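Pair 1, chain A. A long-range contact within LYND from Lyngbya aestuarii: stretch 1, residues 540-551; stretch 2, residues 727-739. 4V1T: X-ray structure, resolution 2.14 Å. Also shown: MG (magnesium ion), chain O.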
# COMPACT_ATOMS: atom_id res chain seq x y z
N GLU A 540 -0.32 -23.98 -13.06
CA GLU A 540 -0.71 -22.65 -13.50
C GLU A 540 0.40 -22.04 -14.34
O GLU A 540 0.15 -21.45 -15.40
CB GLU A 540 -0.98 -21.76 -12.28
CG GLU A 540 -2.01 -20.67 -12.49
CD GLU A 540 -2.27 -19.88 -11.21
OE1 GLU A 540 -3.06 -20.36 -10.37
OE2 GLU A 540 -1.67 -18.80 -11.04
N ALA A 541 1.62 -22.19 -13.87
CA ALA A 541 2.78 -21.66 -14.57
C ALA A 541 3.03 -22.40 -15.89
O ALA A 541 3.39 -21.78 -16.90
CB ALA A 541 4.00 -21.74 -13.67
N ILE A 542 2.84 -23.71 -15.88
CA ILE A 542 3.01 -24.52 -17.08
C ILE A 542 2.00 -24.13 -18.16
O ILE A 542 2.36 -24.01 -19.32
CB ILE A 542 2.87 -26.02 -16.77
CG1 ILE A 542 4.05 -26.50 -15.93
CG2 ILE A 542 2.79 -26.84 -18.06
CD1 ILE A 542 3.90 -27.90 -15.39
N LEU A 543 0.75 -23.94 -17.76
CA LEU A 543 -0.30 -23.56 -18.69
C LEU A 543 0.04 -22.25 -19.39
O LEU A 543 -0.05 -22.13 -20.61
CB LEU A 543 -1.64 -23.41 -17.96
CG LEU A 543 -2.85 -23.04 -18.84
CD1 LEU A 543 -3.05 -24.05 -19.96
CD2 LEU A 543 -4.10 -22.93 -17.99
N GLN A 544 0.42 -21.25 -18.60
CA GLN A 544 0.78 -19.96 -19.16
C GLN A 544 1.99 -20.08 -20.07
O GLN A 544 2.02 -19.48 -21.14
CB GLN A 544 1.04 -18.95 -18.04
CG GLN A 544 1.29 -17.53 -18.53
CD GLN A 544 0.08 -16.94 -19.23
OE1 GLN A 544 -0.98 -16.79 -18.63
NE2 GLN A 544 0.24 -16.61 -20.52
N GLY A 545 2.98 -20.85 -19.64
CA GLY A 545 4.19 -21.05 -20.42
C GLY A 545 3.89 -21.65 -21.78
O GLY A 545 4.40 -21.20 -22.80
N PHE A 546 3.04 -22.67 -21.77
CA PHE A 546 2.61 -23.33 -23.00
C PHE A 546 1.92 -22.33 -23.94
O PHE A 546 2.24 -22.25 -25.12
CB PHE A 546 1.65 -24.50 -22.69
CG PHE A 546 1.39 -25.40 -23.86
CD1 PHE A 546 0.42 -25.08 -24.80
CD2 PHE A 546 2.13 -26.56 -24.04
CE1 PHE A 546 0.20 -25.90 -25.89
CE2 PHE A 546 1.91 -27.38 -25.12
CZ PHE A 546 0.94 -27.05 -26.05
N MET A 547 0.98 -21.56 -23.40
CA MET A 547 0.26 -20.59 -24.20
C MET A 547 1.20 -19.54 -24.77
O MET A 547 0.98 -19.03 -25.87
CB MET A 547 -0.82 -19.89 -23.35
CG MET A 547 -2.01 -20.77 -23.04
SD MET A 547 -2.78 -21.40 -24.53
CE MET A 547 -3.43 -22.93 -23.92
N GLU A 548 2.27 -19.23 -24.04
CA GLU A 548 3.26 -18.32 -24.57
C GLU A 548 3.88 -18.94 -25.83
O GLU A 548 3.97 -18.29 -26.85
CB GLU A 548 4.34 -18.00 -23.55
CG GLU A 548 5.30 -16.91 -24.01
CD GLU A 548 6.02 -16.26 -22.86
OE1 GLU A 548 7.04 -16.82 -22.40
OE2 GLU A 548 5.56 -15.20 -22.40
N LEU A 549 4.25 -20.22 -25.76
CA LEU A 549 4.84 -20.89 -26.91
C LEU A 549 3.95 -20.85 -28.17
O LEU A 549 4.44 -20.57 -29.26
CB LEU A 549 5.16 -22.35 -26.56
CG LEU A 549 6.24 -22.59 -25.49
CD1 LEU A 549 6.56 -24.07 -25.42
CD2 LEU A 549 7.52 -21.81 -25.76
N VAL A 550 2.66 -21.11 -28.02
CA VAL A 550 1.75 -21.11 -29.17
C VAL A 550 1.56 -19.69 -29.67
O VAL A 550 1.35 -19.46 -30.86
CB VAL A 550 0.36 -21.75 -28.86
CG1 VAL A 550 -0.57 -21.65 -30.07
CG2 VAL A 550 0.50 -23.21 -28.44
N GLU A 551 1.64 -18.74 -28.75
CA GLU A 551 1.58 -17.32 -29.11
C GLU A 551 2.71 -16.95 -30.05
O GLU A 551 2.48 -16.36 -31.10
CB GLU A 551 1.63 -16.45 -27.86
CG GLU A 551 1.77 -14.95 -28.09
CD GLU A 551 2.27 -14.22 -26.86
OE1 GLU A 551 1.74 -14.48 -25.76
OE2 GLU A 551 3.20 -13.41 -26.98
N LEU A 727 7.00 -18.58 -5.07
CA LEU A 727 6.24 -18.49 -6.32
C LEU A 727 6.81 -19.44 -7.36
O LEU A 727 8.00 -19.44 -7.64
CB LEU A 727 6.27 -17.06 -6.87
CG LEU A 727 5.41 -16.80 -8.10
CD1 LEU A 727 3.92 -16.86 -7.75
CD2 LEU A 727 5.76 -15.45 -8.72
N ASN A 728 5.93 -20.27 -7.93
CA ASN A 728 6.36 -21.24 -8.92
C ASN A 728 6.77 -20.58 -10.21
O ASN A 728 6.07 -19.72 -10.73
CB ASN A 728 5.25 -22.26 -9.17
CG ASN A 728 4.93 -23.09 -7.95
OD1 ASN A 728 3.86 -22.99 -7.37
ND2 ASN A 728 5.87 -23.94 -7.55
N VAL A 729 7.92 -20.99 -10.74
CA VAL A 729 8.40 -20.53 -12.03
C VAL A 729 8.88 -21.73 -12.84
O VAL A 729 9.62 -22.57 -12.33
CB VAL A 729 9.54 -19.51 -11.88
CG1 VAL A 729 9.99 -19.01 -13.26
CG2 VAL A 729 9.09 -18.34 -11.02
N VAL A 730 8.47 -21.78 -14.11
CA VAL A 730 8.88 -22.86 -15.01
C VAL A 730 9.31 -22.33 -16.36
O VAL A 730 9.00 -21.19 -16.72
CB VAL A 730 7.76 -23.87 -15.25
CG1 VAL A 730 7.32 -24.53 -13.95
CG2 VAL A 730 6.58 -23.18 -15.93
N LYS A 731 10.02 -23.16 -17.11
CA LYS A 731 10.21 -22.94 -18.53
C LYS A 731 9.64 -24.14 -19.25
O LYS A 731 10.08 -25.26 -19.03
CB LYS A 731 11.68 -22.73 -18.89
CG LYS A 731 11.92 -22.58 -20.39
CD LYS A 731 13.36 -22.19 -20.71
CE LYS A 731 13.54 -21.81 -22.18
NZ LYS A 731 12.97 -20.46 -22.48
N VAL A 732 8.63 -23.89 -20.09
CA VAL A 732 8.04 -24.92 -20.93
C VAL A 732 8.69 -24.88 -22.31
O VAL A 732 8.80 -23.82 -22.91
CB VAL A 732 6.54 -24.72 -21.08
CG1 VAL A 732 5.93 -25.89 -21.82
CG2 VAL A 732 5.89 -24.55 -19.70
N THR A 733 9.10 -26.06 -22.79
CA THR A 733 9.75 -26.18 -24.09
C THR A 733 9.07 -27.22 -24.94
O THR A 733 8.93 -28.37 -24.52
CB THR A 733 11.24 -26.55 -23.93
OG1 THR A 733 11.93 -25.47 -23.31
CG2 THR A 733 11.89 -26.84 -25.30
N VAL A 734 8.65 -26.82 -26.14
CA VAL A 734 8.05 -27.72 -27.11
C VAL A 734 8.89 -27.68 -28.39
O VAL A 734 8.67 -26.85 -29.26
CB VAL A 734 6.59 -27.34 -27.42
CG1 VAL A 734 5.99 -28.32 -28.40
CG2 VAL A 734 5.76 -27.34 -26.14
N PRO A 735 9.88 -28.58 -28.50
CA PRO A 735 10.80 -28.55 -29.64
C PRO A 735 10.09 -28.58 -30.99
O PRO A 735 9.26 -29.44 -31.23
CB PRO A 735 11.63 -29.82 -29.45
CG PRO A 735 11.59 -30.06 -27.97
CD PRO A 735 10.22 -29.66 -27.55
N GLY A 736 10.43 -27.62 -31.85
CA GLY A 736 9.81 -27.48 -33.16
C GLY A 736 8.98 -26.21 -33.27
O GLY A 736 8.92 -25.58 -34.32
N MET A 737 8.34 -25.82 -32.17
CA MET A 737 7.53 -24.61 -32.18
C MET A 737 8.42 -23.39 -32.28
O MET A 737 9.49 -23.34 -31.70
CB MET A 737 6.63 -24.54 -30.94
CG MET A 737 5.52 -25.59 -30.97
SD MET A 737 4.34 -25.47 -29.63
CE MET A 737 3.42 -24.03 -30.13
N ARG A 738 7.95 -22.40 -33.02
CA ARG A 738 8.78 -21.28 -33.43
C ARG A 738 8.76 -20.10 -32.46
O ARG A 738 7.72 -19.76 -31.88
CB ARG A 738 8.35 -20.80 -34.82
CG ARG A 738 8.02 -21.91 -35.81
CD ARG A 738 9.19 -22.85 -36.01
NE ARG A 738 10.32 -22.17 -36.64
CZ ARG A 738 11.22 -22.74 -37.41
NH1 ARG A 738 11.16 -24.04 -37.68
NH2 ARG A 738 12.20 -22.01 -37.93
N HIS A 739 9.92 -19.47 -32.31
CA HIS A 739 10.04 -18.18 -31.65
C HIS A 739 9.73 -17.13 -32.70
O HIS A 739 9.93 -17.40 -33.89
CB HIS A 739 11.46 -18.01 -31.08
CG HIS A 739 11.55 -17.03 -29.95
ND1 HIS A 739 12.45 -17.16 -28.92
CD2 HIS A 739 10.86 -15.89 -29.69
CE1 HIS A 739 12.32 -16.16 -28.08
NE2 HIS A 739 11.35 -15.38 -28.52
MG MG O . 6.14 -14.01 -20.73
O HOH W 1 7.16 -20.71 -29.66
O HOH W 2 6.54 -12.99 -18.91
O HOH W 3 5.44 -15.61 -19.53
O HOH W 4 7.91 -15.03 -20.20

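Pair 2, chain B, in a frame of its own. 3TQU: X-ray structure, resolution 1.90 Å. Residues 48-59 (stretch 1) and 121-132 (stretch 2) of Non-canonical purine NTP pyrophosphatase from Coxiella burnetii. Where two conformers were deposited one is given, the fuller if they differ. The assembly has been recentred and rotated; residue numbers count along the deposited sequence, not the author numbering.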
# COMPACT_ATOMS: atom_id res chain seq x y z
N THR B 48 0.94 3.76 -9.90
CA THR B 48 0.27 4.15 -8.66
C THR B 48 1.25 4.88 -7.76
O THR B 48 2.46 4.66 -7.83
CB THR B 48 -0.24 2.93 -7.89
OG1 THR B 48 0.87 2.11 -7.51
CG2 THR B 48 -1.22 2.13 -8.72
N PHE B 49 0.72 5.74 -6.89
CA PHE B 49 1.56 6.45 -5.92
C PHE B 49 2.33 5.45 -5.06
O PHE B 49 3.52 5.63 -4.80
CB PHE B 49 0.72 7.38 -5.05
CG PHE B 49 -0.10 8.37 -5.82
CD1 PHE B 49 0.50 9.32 -6.62
CD2 PHE B 49 -1.49 8.34 -5.75
CE1 PHE B 49 -0.26 10.23 -7.34
CE2 PHE B 49 -2.25 9.24 -6.46
CZ PHE B 49 -1.64 10.19 -7.26
N VAL B 50 1.65 4.40 -4.63
CA VAL B 50 2.28 3.43 -3.74
C VAL B 50 3.48 2.76 -4.40
O VAL B 50 4.50 2.54 -3.77
CB VAL B 50 1.27 2.37 -3.23
CG1 VAL B 50 0.66 1.61 -4.39
CG2 VAL B 50 1.95 1.42 -2.26
N GLU B 51 3.36 2.45 -5.69
CA GLU B 51 4.48 1.86 -6.43
C GLU B 51 5.70 2.78 -6.48
O GLU B 51 6.84 2.34 -6.34
CB GLU B 51 4.05 1.46 -7.85
CG GLU B 51 3.25 0.17 -7.90
CD GLU B 51 2.65 -0.10 -9.26
OE1 GLU B 51 1.89 0.76 -9.74
OE2 GLU B 51 2.93 -1.16 -9.84
N ASN B 52 5.46 4.07 -6.69
CA ASN B 52 6.55 5.03 -6.74
C ASN B 52 7.17 5.25 -5.37
O ASN B 52 8.39 5.36 -5.23
CB ASN B 52 6.08 6.35 -7.35
CG ASN B 52 5.85 6.25 -8.85
OD1 ASN B 52 6.56 5.53 -9.55
ND2 ASN B 52 4.85 6.97 -9.35
N ALA B 53 6.32 5.30 -4.34
CA ALA B 53 6.79 5.44 -2.97
C ALA B 53 7.73 4.30 -2.62
O ALA B 53 8.78 4.51 -2.02
CB ALA B 53 5.61 5.49 -2.00
N ILE B 54 7.35 3.08 -3.00
CA ILE B 54 8.19 1.91 -2.73
C ILE B 54 9.48 1.96 -3.54
O ILE B 54 10.56 1.69 -3.00
CB ILE B 54 7.43 0.60 -3.01
CG1 ILE B 54 6.37 0.38 -1.92
CG2 ILE B 54 8.40 -0.57 -3.04
CD1 ILE B 54 5.38 -0.71 -2.25
N ILE B 55 9.36 2.29 -4.82
CA ILE B 55 10.53 2.37 -5.69
C ILE B 55 11.60 3.27 -5.09
O ILE B 55 12.78 2.94 -5.09
CB ILE B 55 10.15 2.88 -7.10
CG1 ILE B 55 9.42 1.79 -7.89
CG2 ILE B 55 11.39 3.35 -7.85
CD1 ILE B 55 8.93 2.24 -9.26
N LYS B 56 11.17 4.42 -4.57
CA LYS B 56 12.11 5.41 -4.06
C LYS B 56 12.66 5.04 -2.69
O LYS B 56 13.84 5.27 -2.40
CB LYS B 56 11.45 6.80 -4.04
CG LYS B 56 11.02 7.27 -5.43
CD LYS B 56 10.55 8.72 -5.42
CE LYS B 56 9.32 8.90 -4.56
NZ LYS B 56 8.79 10.30 -4.66
N ALA B 57 11.82 4.46 -1.84
CA ALA B 57 12.27 4.02 -0.52
C ALA B 57 13.23 2.83 -0.63
O ALA B 57 14.25 2.79 0.06
CB ALA B 57 11.08 3.68 0.37
N ARG B 58 12.90 1.88 -1.49
CA ARG B 58 13.76 0.71 -1.66
C ARG B 58 15.13 1.11 -2.19
O ARG B 58 16.14 0.55 -1.78
CB ARG B 58 13.13 -0.31 -2.61
CG ARG B 58 14.00 -1.54 -2.81
CD ARG B 58 13.72 -2.27 -4.11
NE ARG B 58 12.37 -2.83 -4.16
CZ ARG B 58 11.44 -2.42 -5.01
NH1 ARG B 58 11.70 -1.46 -5.88
NH2 ARG B 58 10.24 -2.98 -5.00
N HIS B 59 15.14 2.08 -3.10
CA HIS B 59 16.38 2.59 -3.67
C HIS B 59 17.26 3.19 -2.58
O HIS B 59 18.44 2.85 -2.46
CB HIS B 59 16.07 3.63 -4.74
CG HIS B 59 17.29 4.28 -5.33
ND1 HIS B 59 18.24 3.58 -6.03
CD2 HIS B 59 17.69 5.57 -5.34
CE1 HIS B 59 19.19 4.40 -6.44
NE2 HIS B 59 18.88 5.62 -6.03
N PHE B 121 -6.71 14.81 -3.35
CA PHE B 121 -5.26 14.77 -3.22
C PHE B 121 -4.90 13.49 -2.49
O PHE B 121 -5.59 13.10 -1.53
CB PHE B 121 -4.76 15.95 -2.38
CG PHE B 121 -4.38 17.15 -3.19
CD1 PHE B 121 -3.39 17.07 -4.16
CD2 PHE B 121 -4.97 18.38 -2.96
CE1 PHE B 121 -3.03 18.18 -4.90
CE2 PHE B 121 -4.61 19.50 -3.69
CZ PHE B 121 -3.64 19.40 -4.66
N HIS B 122 -3.83 12.83 -2.92
CA HIS B 122 -3.37 11.60 -2.29
C HIS B 122 -1.92 11.73 -1.86
O HIS B 122 -1.10 12.28 -2.59
CB HIS B 122 -3.50 10.41 -3.24
CG HIS B 122 -4.91 10.10 -3.63
ND1 HIS B 122 -5.64 9.09 -3.03
CD2 HIS B 122 -5.73 10.67 -4.54
CE1 HIS B 122 -6.84 9.04 -3.57
NE2 HIS B 122 -6.92 9.99 -4.49
N CYS B 123 -1.61 11.21 -0.68
CA CYS B 123 -0.23 11.08 -0.24
C CYS B 123 0.01 9.67 0.27
O CYS B 123 -0.65 9.23 1.21
CB CYS B 123 0.11 12.08 0.86
SG CYS B 123 1.77 11.85 1.54
N VAL B 124 0.93 8.96 -0.37
CA VAL B 124 1.26 7.61 0.05
C VAL B 124 2.70 7.57 0.52
O VAL B 124 3.61 7.89 -0.23
CB VAL B 124 1.06 6.59 -1.08
CG1 VAL B 124 1.39 5.17 -0.59
CG2 VAL B 124 -0.36 6.65 -1.62
N ILE B 125 2.88 7.18 1.78
CA ILE B 125 4.20 7.06 2.38
C ILE B 125 4.55 5.59 2.51
O ILE B 125 3.73 4.77 2.92
CB ILE B 125 4.21 7.71 3.79
CG1 ILE B 125 3.95 9.21 3.67
CG2 ILE B 125 5.54 7.44 4.50
CD1 ILE B 125 3.84 9.93 5.01
N ALA B 126 5.78 5.25 2.12
CA ALA B 126 6.27 3.90 2.31
C ALA B 126 7.52 3.93 3.18
O ALA B 126 8.44 4.70 2.93
CB ALA B 126 6.57 3.24 0.96
N LEU B 127 7.53 3.10 4.21
CA LEU B 127 8.70 2.95 5.07
C LEU B 127 9.22 1.52 4.98
O LEU B 127 8.52 0.57 5.31
CB LEU B 127 8.33 3.27 6.52
CG LEU B 127 9.43 3.05 7.56
CD1 LEU B 127 10.70 3.78 7.16
CD2 LEU B 127 8.96 3.47 8.95
N MSE B 128 10.46 1.38 4.50
CA MSE B 128 11.09 0.07 4.34
C MSE B 128 12.15 -0.16 5.41
O MSE B 128 12.96 0.72 5.67
CB MSE B 128 11.75 -0.03 2.96
CG MSE B 128 10.81 0.17 1.79
SE MSE B 128 10.14 -1.53 1.10
CE MSE B 128 11.79 -2.19 0.29
N GLU B 129 12.15 -1.34 6.02
CA GLU B 129 13.18 -1.69 7.00
C GLU B 129 14.52 -1.84 6.29
O GLU B 129 15.55 -1.40 6.80
CB GLU B 129 12.81 -2.97 7.75
CG GLU B 129 13.81 -3.35 8.83
CD GLU B 129 14.03 -2.24 9.84
OE1 GLU B 129 13.12 -1.38 10.00
OE2 GLU B 129 15.10 -2.21 10.47
N ASN B 130 14.50 -2.47 5.13
CA ASN B 130 15.65 -2.50 4.22
C ASN B 130 15.19 -2.78 2.80
O ASN B 130 13.98 -2.88 2.55
CB ASN B 130 16.72 -3.50 4.68
CG ASN B 130 16.19 -4.91 4.81
OD1 ASN B 130 15.47 -5.40 3.94
ND2 ASN B 130 16.56 -5.58 5.89
N GLU B 131 16.12 -2.89 1.86
CA GLU B 131 15.73 -2.99 0.46
C GLU B 131 14.99 -4.29 0.13
O GLU B 131 14.29 -4.37 -0.87
CB GLU B 131 16.93 -2.80 -0.48
CG GLU B 131 17.93 -3.93 -0.49
CD GLU B 131 19.01 -3.76 0.55
OE1 GLU B 131 18.75 -3.12 1.59
OE2 GLU B 131 20.13 -4.26 0.33
N ASN B 132 15.15 -5.30 0.99
CA ASN B 132 14.48 -6.58 0.78
C ASN B 132 13.16 -6.72 1.54
O ASN B 132 12.49 -7.75 1.44
CB ASN B 132 15.41 -7.74 1.12
CG ASN B 132 16.64 -7.79 0.24
OD1 ASN B 132 17.77 -7.66 0.73
ND2 ASN B 132 16.44 -7.97 -1.06

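In both pairs a helix lies across a β-strand with helix and strand running in the same general direction. The axes approach to 7.5 Å in pair 1 and 7.3 Å in pair 2, at signed crossing angles of -39° and -34°, and the central residues superpose with an RMSD of 0.7 Å over N, CA and C. The buried areas, 531 and 549 Å², are nearly equal, and no direct hydrogen bond crosses either contact, so the packing between helix and strand is essentially apolar.

The closest correspondence lies where Gly545(A) matches Ala53(B) and Val732(A) matches Ala126(B). Here the two pairs divide the available space differently. In pair 1 the strand supplies the bulk: CG2 of Val732(A) lies 4.0 Å from CA of Gly545(A) and 3.6 Å from O of Ile542(A), and so packs directly on the helix backbone. An ideal CB on Gly545(A) would fall only 2.7 Å from that CG2, a clash. In pair 2 each side contributes one methyl group, with CB of Ala53(B) 3.8 Å from CB of Ala126(B). The CA atoms at this crossing are 5.5 Å apart in both pairs, so glycine against valine and alanine against alanine accommodate the same spacing.

One turn earlier, Ala541(A) matches Phe49(B), and both direct CB toward the strand. The partner valines, Val730(A) and Val124(B), also match, but adopt the m and t rotamers respectively. CB of Ala541(A) lies 3.7 Å from CG2 of Val730(A), and CB of Phe49(B) comes equally close, 3.7 Å, to CG2 of Val124(B), a methyl that the other rotamer sets in a different place. The phenylalanine ring reaches further, to His122(B), the match of Asn728(A): its CE2 is 3.6 Å from CB of His122(B), and the two ring planes, 21° apart, are slid so that they barely overlap. The smaller Ala541(A) has only its CB near this level, 4.1 Å from O of Asn728(A).

Flanking this row, Ile542(A) and Val50(B) point sideways and touch the matched valines, with CG1 of Ile542(A) 4.2 Å from CG2 of Val730(A) and CB of Val50(B) 3.9 Å from CG1 of Val124(B). At the next matched sideways position, CE2 of Phe546(A) extends to 4.0 Å from CG2 of Val734(A), whereas CG1 of Ile54(B) rests 4.1 Å from CB of Ala126(B).

At the end of the strand in pair 2, and just past it in pair 1, the distribution of bulk is reversed. Leu549(A) matches Ala57(B), while Val734(A) matches Met128(B), a selenomethionine. The long helix residue of pair 1 places CD1 3.4 Å from CG2 of Val734(A); in pair 2 the long residue is on the strand, and CG of Met128(B) meets CB of Ala57(B) at 3.8 Å. Beyond this level the pairs diverge. In pair 1 a water donates to O of Leu549(A) at 2.8 Å and to O of Arg738(A) at 2.5 Å, bridging the stretches, while in pair 2 CG of Arg58(B) packs 3.4 Å from O of Glu131(B).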